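Local structure of Rik1-associated factor 1 (Schizosaccharomyces pombe, 4O9D) at residues H134-D140 / S184-N190; D110-K114 / G124-A128. The protein contributes to heterochromatin formation as a subunit, represented here by its WD-repeat propeller domain, of the Clr4 methyltransferase complex, which methylates histone H3 to form H3K9me. Residues are numbered along the deposited sequence.

How the contacts relate
From the N terminus, residues 110-114 come first. They pair with residues 124-128 in contact 2, which closes a short beta hairpin, strands 113-117 and 122-126, at the outer edge of one propeller blade. The chain then runs inward to strand 133-138, the innermost strand of the next blade. Contact 1 opens there. It closes a 43-residue excursion through the rest of that blade and joins residues 134-140 to 184-190 on the innermost strand of the blade after it. The two contacts are in series and neither nest nor cross. The centres of contacts 1 and 2 lie about 17 Å apart. Contact 2 holds a blade together within itself; contact 1 joins two blades.

Contact 1. Residues H134-D140 / S184-N190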
# COMPACT_ATOMS: atom_id res chain seq x y z
N HIS A 134 4.68 3.29 9.64
CA HIS A 134 4.98 2.77 8.27
C HIS A 134 3.81 2.12 7.50
O HIS A 134 3.81 2.13 6.27
CB HIS A 134 6.13 1.74 8.34
CG HIS A 134 7.49 2.36 8.43
ND1 HIS A 134 8.61 1.65 8.82
CD2 HIS A 134 7.93 3.62 8.18
CE1 HIS A 134 9.67 2.43 8.78
NE2 HIS A 134 9.28 3.64 8.40
N LYS A 135 2.85 1.50 8.20
CA LYS A 135 1.73 0.82 7.50
C LYS A 135 0.48 0.72 8.35
O LYS A 135 0.55 0.69 9.59
CB LYS A 135 2.10 -0.61 7.09
CG LYS A 135 1.37 -1.09 5.82
CD LYS A 135 1.94 -0.48 4.54
CE LYS A 135 1.20 -1.01 3.30
NZ LYS A 135 -0.28 -0.76 3.38
N LEU A 136 -0.67 0.68 7.69
CA LEU A 136 -1.95 0.43 8.36
C LEU A 136 -2.68 -0.74 7.72
O LEU A 136 -2.58 -0.94 6.53
CB LEU A 136 -2.87 1.65 8.24
CG LEU A 136 -2.40 2.92 8.93
CD1 LEU A 136 -3.39 4.07 8.61
CD2 LEU A 136 -2.27 2.69 10.43
N ALA A 137 -3.44 -1.47 8.54
CA ALA A 137 -4.34 -2.50 8.06
C ALA A 137 -5.62 -2.36 8.86
O ALA A 137 -5.58 -1.85 9.99
CB ALA A 137 -3.76 -3.88 8.27
N LEU A 138 -6.72 -2.86 8.28
CA LEU A 138 -8.06 -2.75 8.86
C LEU A 138 -8.81 -4.09 8.79
O LEU A 138 -8.90 -4.73 7.72
CB LEU A 138 -8.84 -1.66 8.11
CG LEU A 138 -10.12 -1.11 8.74
CD1 LEU A 138 -9.85 -0.50 10.10
CD2 LEU A 138 -10.74 -0.05 7.82
N SER A 139 -9.36 -4.53 9.91
CA SER A 139 -10.04 -5.83 9.96
C SER A 139 -11.46 -5.70 9.44
O SER A 139 -11.95 -4.59 9.23
CB SER A 139 -10.08 -6.37 11.39
OG SER A 139 -11.14 -5.75 12.12
N ASP A 140 -12.13 -6.84 9.28
CA ASP A 140 -13.53 -6.84 8.85
C ASP A 140 -14.40 -6.06 9.84
O ASP A 140 -15.42 -5.52 9.44
CB ASP A 140 -14.08 -8.26 8.74
CG ASP A 140 -13.45 -9.04 7.59
OD1 ASP A 140 -12.84 -8.42 6.69
OD2 ASP A 140 -13.60 -10.29 7.61
N SER A 184 7.36 -2.80 9.47
CA SER A 184 7.06 -2.01 8.28
C SER A 184 5.92 -2.52 7.39
O SER A 184 5.54 -1.82 6.45
CB SER A 184 8.34 -1.86 7.43
OG SER A 184 9.34 -1.16 8.15
N LEU A 185 5.41 -3.72 7.64
CA LEU A 185 4.30 -4.28 6.86
C LEU A 185 3.29 -4.88 7.80
O LEU A 185 3.68 -5.44 8.83
CB LEU A 185 4.79 -5.40 5.92
CG LEU A 185 5.97 -4.92 5.06
CD1 LEU A 185 6.70 -6.12 4.44
CD2 LEU A 185 5.46 -3.97 4.03
N ILE A 186 2.01 -4.85 7.46
CA ILE A 186 1.01 -5.41 8.37
C ILE A 186 -0.27 -5.76 7.63
O ILE A 186 -0.72 -5.00 6.76
CB ILE A 186 0.77 -4.43 9.57
CG1 ILE A 186 0.33 -5.18 10.85
CG2 ILE A 186 -0.25 -3.30 9.20
CD1 ILE A 186 0.56 -4.34 12.14
N GLU A 187 -0.84 -6.93 7.94
CA GLU A 187 -2.11 -7.37 7.34
C GLU A 187 -2.90 -8.24 8.32
O GLU A 187 -2.33 -9.01 9.10
CB GLU A 187 -1.87 -8.21 6.06
CG GLU A 187 -1.00 -7.58 4.98
CD GLU A 187 -1.74 -6.57 4.08
OE1 GLU A 187 -1.05 -5.65 3.53
OE2 GLU A 187 -2.98 -6.69 3.92
N PHE A 188 -4.23 -8.14 8.29
CA PHE A 188 -5.05 -9.11 8.98
C PHE A 188 -5.28 -10.36 8.15
O PHE A 188 -5.24 -10.31 6.92
CB PHE A 188 -6.41 -8.49 9.29
CG PHE A 188 -6.40 -7.52 10.44
CD1 PHE A 188 -6.44 -7.98 11.75
CD2 PHE A 188 -6.36 -6.15 10.22
CE1 PHE A 188 -6.44 -7.07 12.85
CE2 PHE A 188 -6.36 -5.24 11.30
CZ PHE A 188 -6.40 -5.72 12.61
N SER A 189 -5.57 -11.48 8.82
CA SER A 189 -5.85 -12.72 8.11
C SER A 189 -6.87 -13.56 8.87
O SER A 189 -6.74 -13.75 10.09
CB SER A 189 -4.53 -13.49 7.94
OG SER A 189 -4.73 -14.74 7.29
N ASN A 190 -7.90 -14.06 8.17
CA ASN A 190 -8.89 -14.95 8.80
C ASN A 190 -9.53 -15.98 7.85
O ASN A 190 -10.59 -16.55 8.16
CB ASN A 190 -10.01 -14.17 9.54
CG ASN A 190 -10.88 -13.33 8.60
OD1 ASN A 190 -10.95 -13.55 7.39
ND2 ASN A 190 -11.56 -12.35 9.19
O HOH W 1 -1.63 -3.15 4.96
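Residues 134-138 and 184-189, parts of strands 133-138 and 182-189, run parallel, with 4° between their directions and 5.5 Å between axes at closest approach. No backbone hydrogen bond joins them. They lie on the innermost strands of successive blades of a beta-propeller, set side by side around the central channel. Each carries a classic beta bulge against its own blade: His-134 and Lys-135 face Ala-147, and Ser-184 and Leu-185 face Gly-202.

Side chains and a bridging water therefore make the join. At one end His-134 ND1 donates a hydrogen bond to Ser-184 OG (3.0 Å), and Ser-184 OG also bonds Asp-204. In the middle Ala-137 CB packs on Ile-186 CG2 (3.7 Å) and on Phe-188 CD2 (4.0 Å). Ile-186 and Phe-188 also reach Ala-145 on strand 144-148, so they fill the seam between the blades.

A water links the strands. It accepts from Lys-135 NZ (3.2 Å) and lies 2.9 Å from Leu-136 O and 2.7 Å from Ile-186 O. Lys-135 NZ also forms a salt bridge with Asp-94.

Past the strands, Asn-190 ND2 gives a weak hydrogen bond to Asp-140 OD2 (3.3 Å). ND2 also donates to Asp-197 OD1, and Asn-190 OD1 accepts from Gly-193 N. Ser-139 lies over the face of Phe-188 in a CH-pi contact, with its CB 3.7 Å from the ring centroid and 3° off the ring normal.

Contact 2. Residues D110-K114 / G124-A128; sequences DNAVK and GIFNA. With EDO (1,2-ethanediol), chain D.
Residues 113-114 and 124-126 belong to the two strands of an antiparallel beta hairpin. The directions CA 111 to CA 114 and CA 124 to CA 127 are 171° apart. Val-113 and Phe-126 form a hydrogen-bonded pair (CA-CA 5.0 Å). Val-113 N donates to Phe-126 O (3.2 Å), and Phe-126 N to Val-113 O (2.8 Å). Lys-114 and Ile-125 follow as a non-hydrogen-bonded pair (CA-CA 4.5 Å); the Lys-114 backbone bonds Thr-106, and Gly-124 bonds Val-115.

Before the strand, Asp-110 (chi1 p) makes an Asx turn: its OD1 accepts from Ala-112 N (3.1 Å) and from His-78 ND1. Within this turn Asn-111 is left-handed (73/18). Asp-110 O accepts from O2 of a 1,2-ethanediol (2.9 Å), probably from the crystallisation liquor.

Val-113 and Phe-126, both chi1 t, share a face, CB to CB 4.0 Å. On the other face the extended Lys-114 sends NZ to Ser-77 O. In this outer hairpin of WD repeat 1, Val-113 packs on strand 144-148 of the next blade, and Phe-126 meets Tyr-154 edge-to-face.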
# COMPACT_ATOMS: atom_id res chain seq x y z
N ASP A 110 5.26 11.80 11.38
CA ASP A 110 5.23 12.51 12.67
C ASP A 110 5.01 11.56 13.86
O ASP A 110 4.87 12.01 14.99
CB ASP A 110 4.16 13.59 12.66
CG ASP A 110 2.76 13.02 12.61
OD1 ASP A 110 2.62 11.84 12.19
OD2 ASP A 110 1.81 13.74 12.99
N ASN A 111 4.99 10.25 13.60
CA ASN A 111 4.76 9.24 14.65
C ASN A 111 3.33 9.14 15.16
O ASN A 111 3.12 8.62 16.25
CB ASN A 111 5.65 9.50 15.89
CG ASN A 111 7.13 9.56 15.55
OD1 ASN A 111 7.54 9.35 14.39
ND2 ASN A 111 7.95 9.86 16.56
N ALA A 112 2.35 9.65 14.42
CA ALA A 112 0.97 9.68 14.93
C ALA A 112 -0.01 8.95 14.02
O ALA A 112 0.15 8.97 12.81
CB ALA A 112 0.52 11.15 15.14
N VAL A 113 -1.00 8.28 14.60
CA VAL A 113 -2.15 7.84 13.84
C VAL A 113 -3.30 8.84 14.09
O VAL A 113 -3.62 9.13 15.25
CB VAL A 113 -2.60 6.43 14.26
CG1 VAL A 113 -3.72 5.97 13.37
CG2 VAL A 113 -1.44 5.43 14.17
N LYS A 114 -3.91 9.37 13.02
CA LYS A 114 -5.06 10.29 13.16
C LYS A 114 -6.33 9.74 12.53
O LYS A 114 -6.30 8.90 11.62
CB LYS A 114 -4.73 11.68 12.60
CG LYS A 114 -3.63 12.40 13.40
CD LYS A 114 -3.14 13.73 12.78
CE LYS A 114 -2.09 14.42 13.66
NZ LYS A 114 -1.74 15.79 13.17
N GLY A 124 -9.90 11.74 16.28
CA GLY A 124 -9.15 10.85 17.15
C GLY A 124 -7.66 10.91 16.87
O GLY A 124 -7.23 11.28 15.76
N ILE A 125 -6.87 10.53 17.86
CA ILE A 125 -5.43 10.56 17.67
C ILE A 125 -4.75 9.54 18.55
O ILE A 125 -5.15 9.36 19.71
CB ILE A 125 -4.86 11.97 17.92
CG1 ILE A 125 -3.35 11.98 17.64
CG2 ILE A 125 -5.17 12.44 19.36
CD1 ILE A 125 -2.74 13.35 17.55
N PHE A 126 -3.74 8.87 18.02
CA PHE A 126 -2.95 7.92 18.81
C PHE A 126 -1.50 8.39 18.83
O PHE A 126 -0.84 8.41 17.78
CB PHE A 126 -3.10 6.50 18.22
CG PHE A 126 -2.43 5.42 19.02
CD1 PHE A 126 -2.79 5.17 20.35
CD2 PHE A 126 -1.47 4.60 18.42
CE1 PHE A 126 -2.19 4.14 21.07
CE2 PHE A 126 -0.86 3.57 19.13
CZ PHE A 126 -1.22 3.35 20.47
N ASN A 127 -1.02 8.79 20.01
CA ASN A 127 0.29 9.43 20.18
C ASN A 127 1.38 8.54 20.80
O ASN A 127 2.55 8.95 20.86
CB ASN A 127 0.15 10.68 21.06
CG ASN A 127 -0.39 11.87 20.30
OD1 ASN A 127 -0.04 12.09 19.14
ND2 ASN A 127 -1.25 12.65 20.95
N ALA A 128 1.03 7.35 21.25
CA ALA A 128 2.02 6.47 21.88
C ALA A 128 3.24 6.14 21.00
O ALA A 128 4.35 6.03 21.51
CB ALA A 128 1.35 5.19 22.36
C1 EDO D . 7.19 14.27 18.16
O1 EDO D . 6.50 13.37 19.03
C2 EDO D . 7.56 13.54 16.87
O2 EDO D . 6.77 14.07 15.80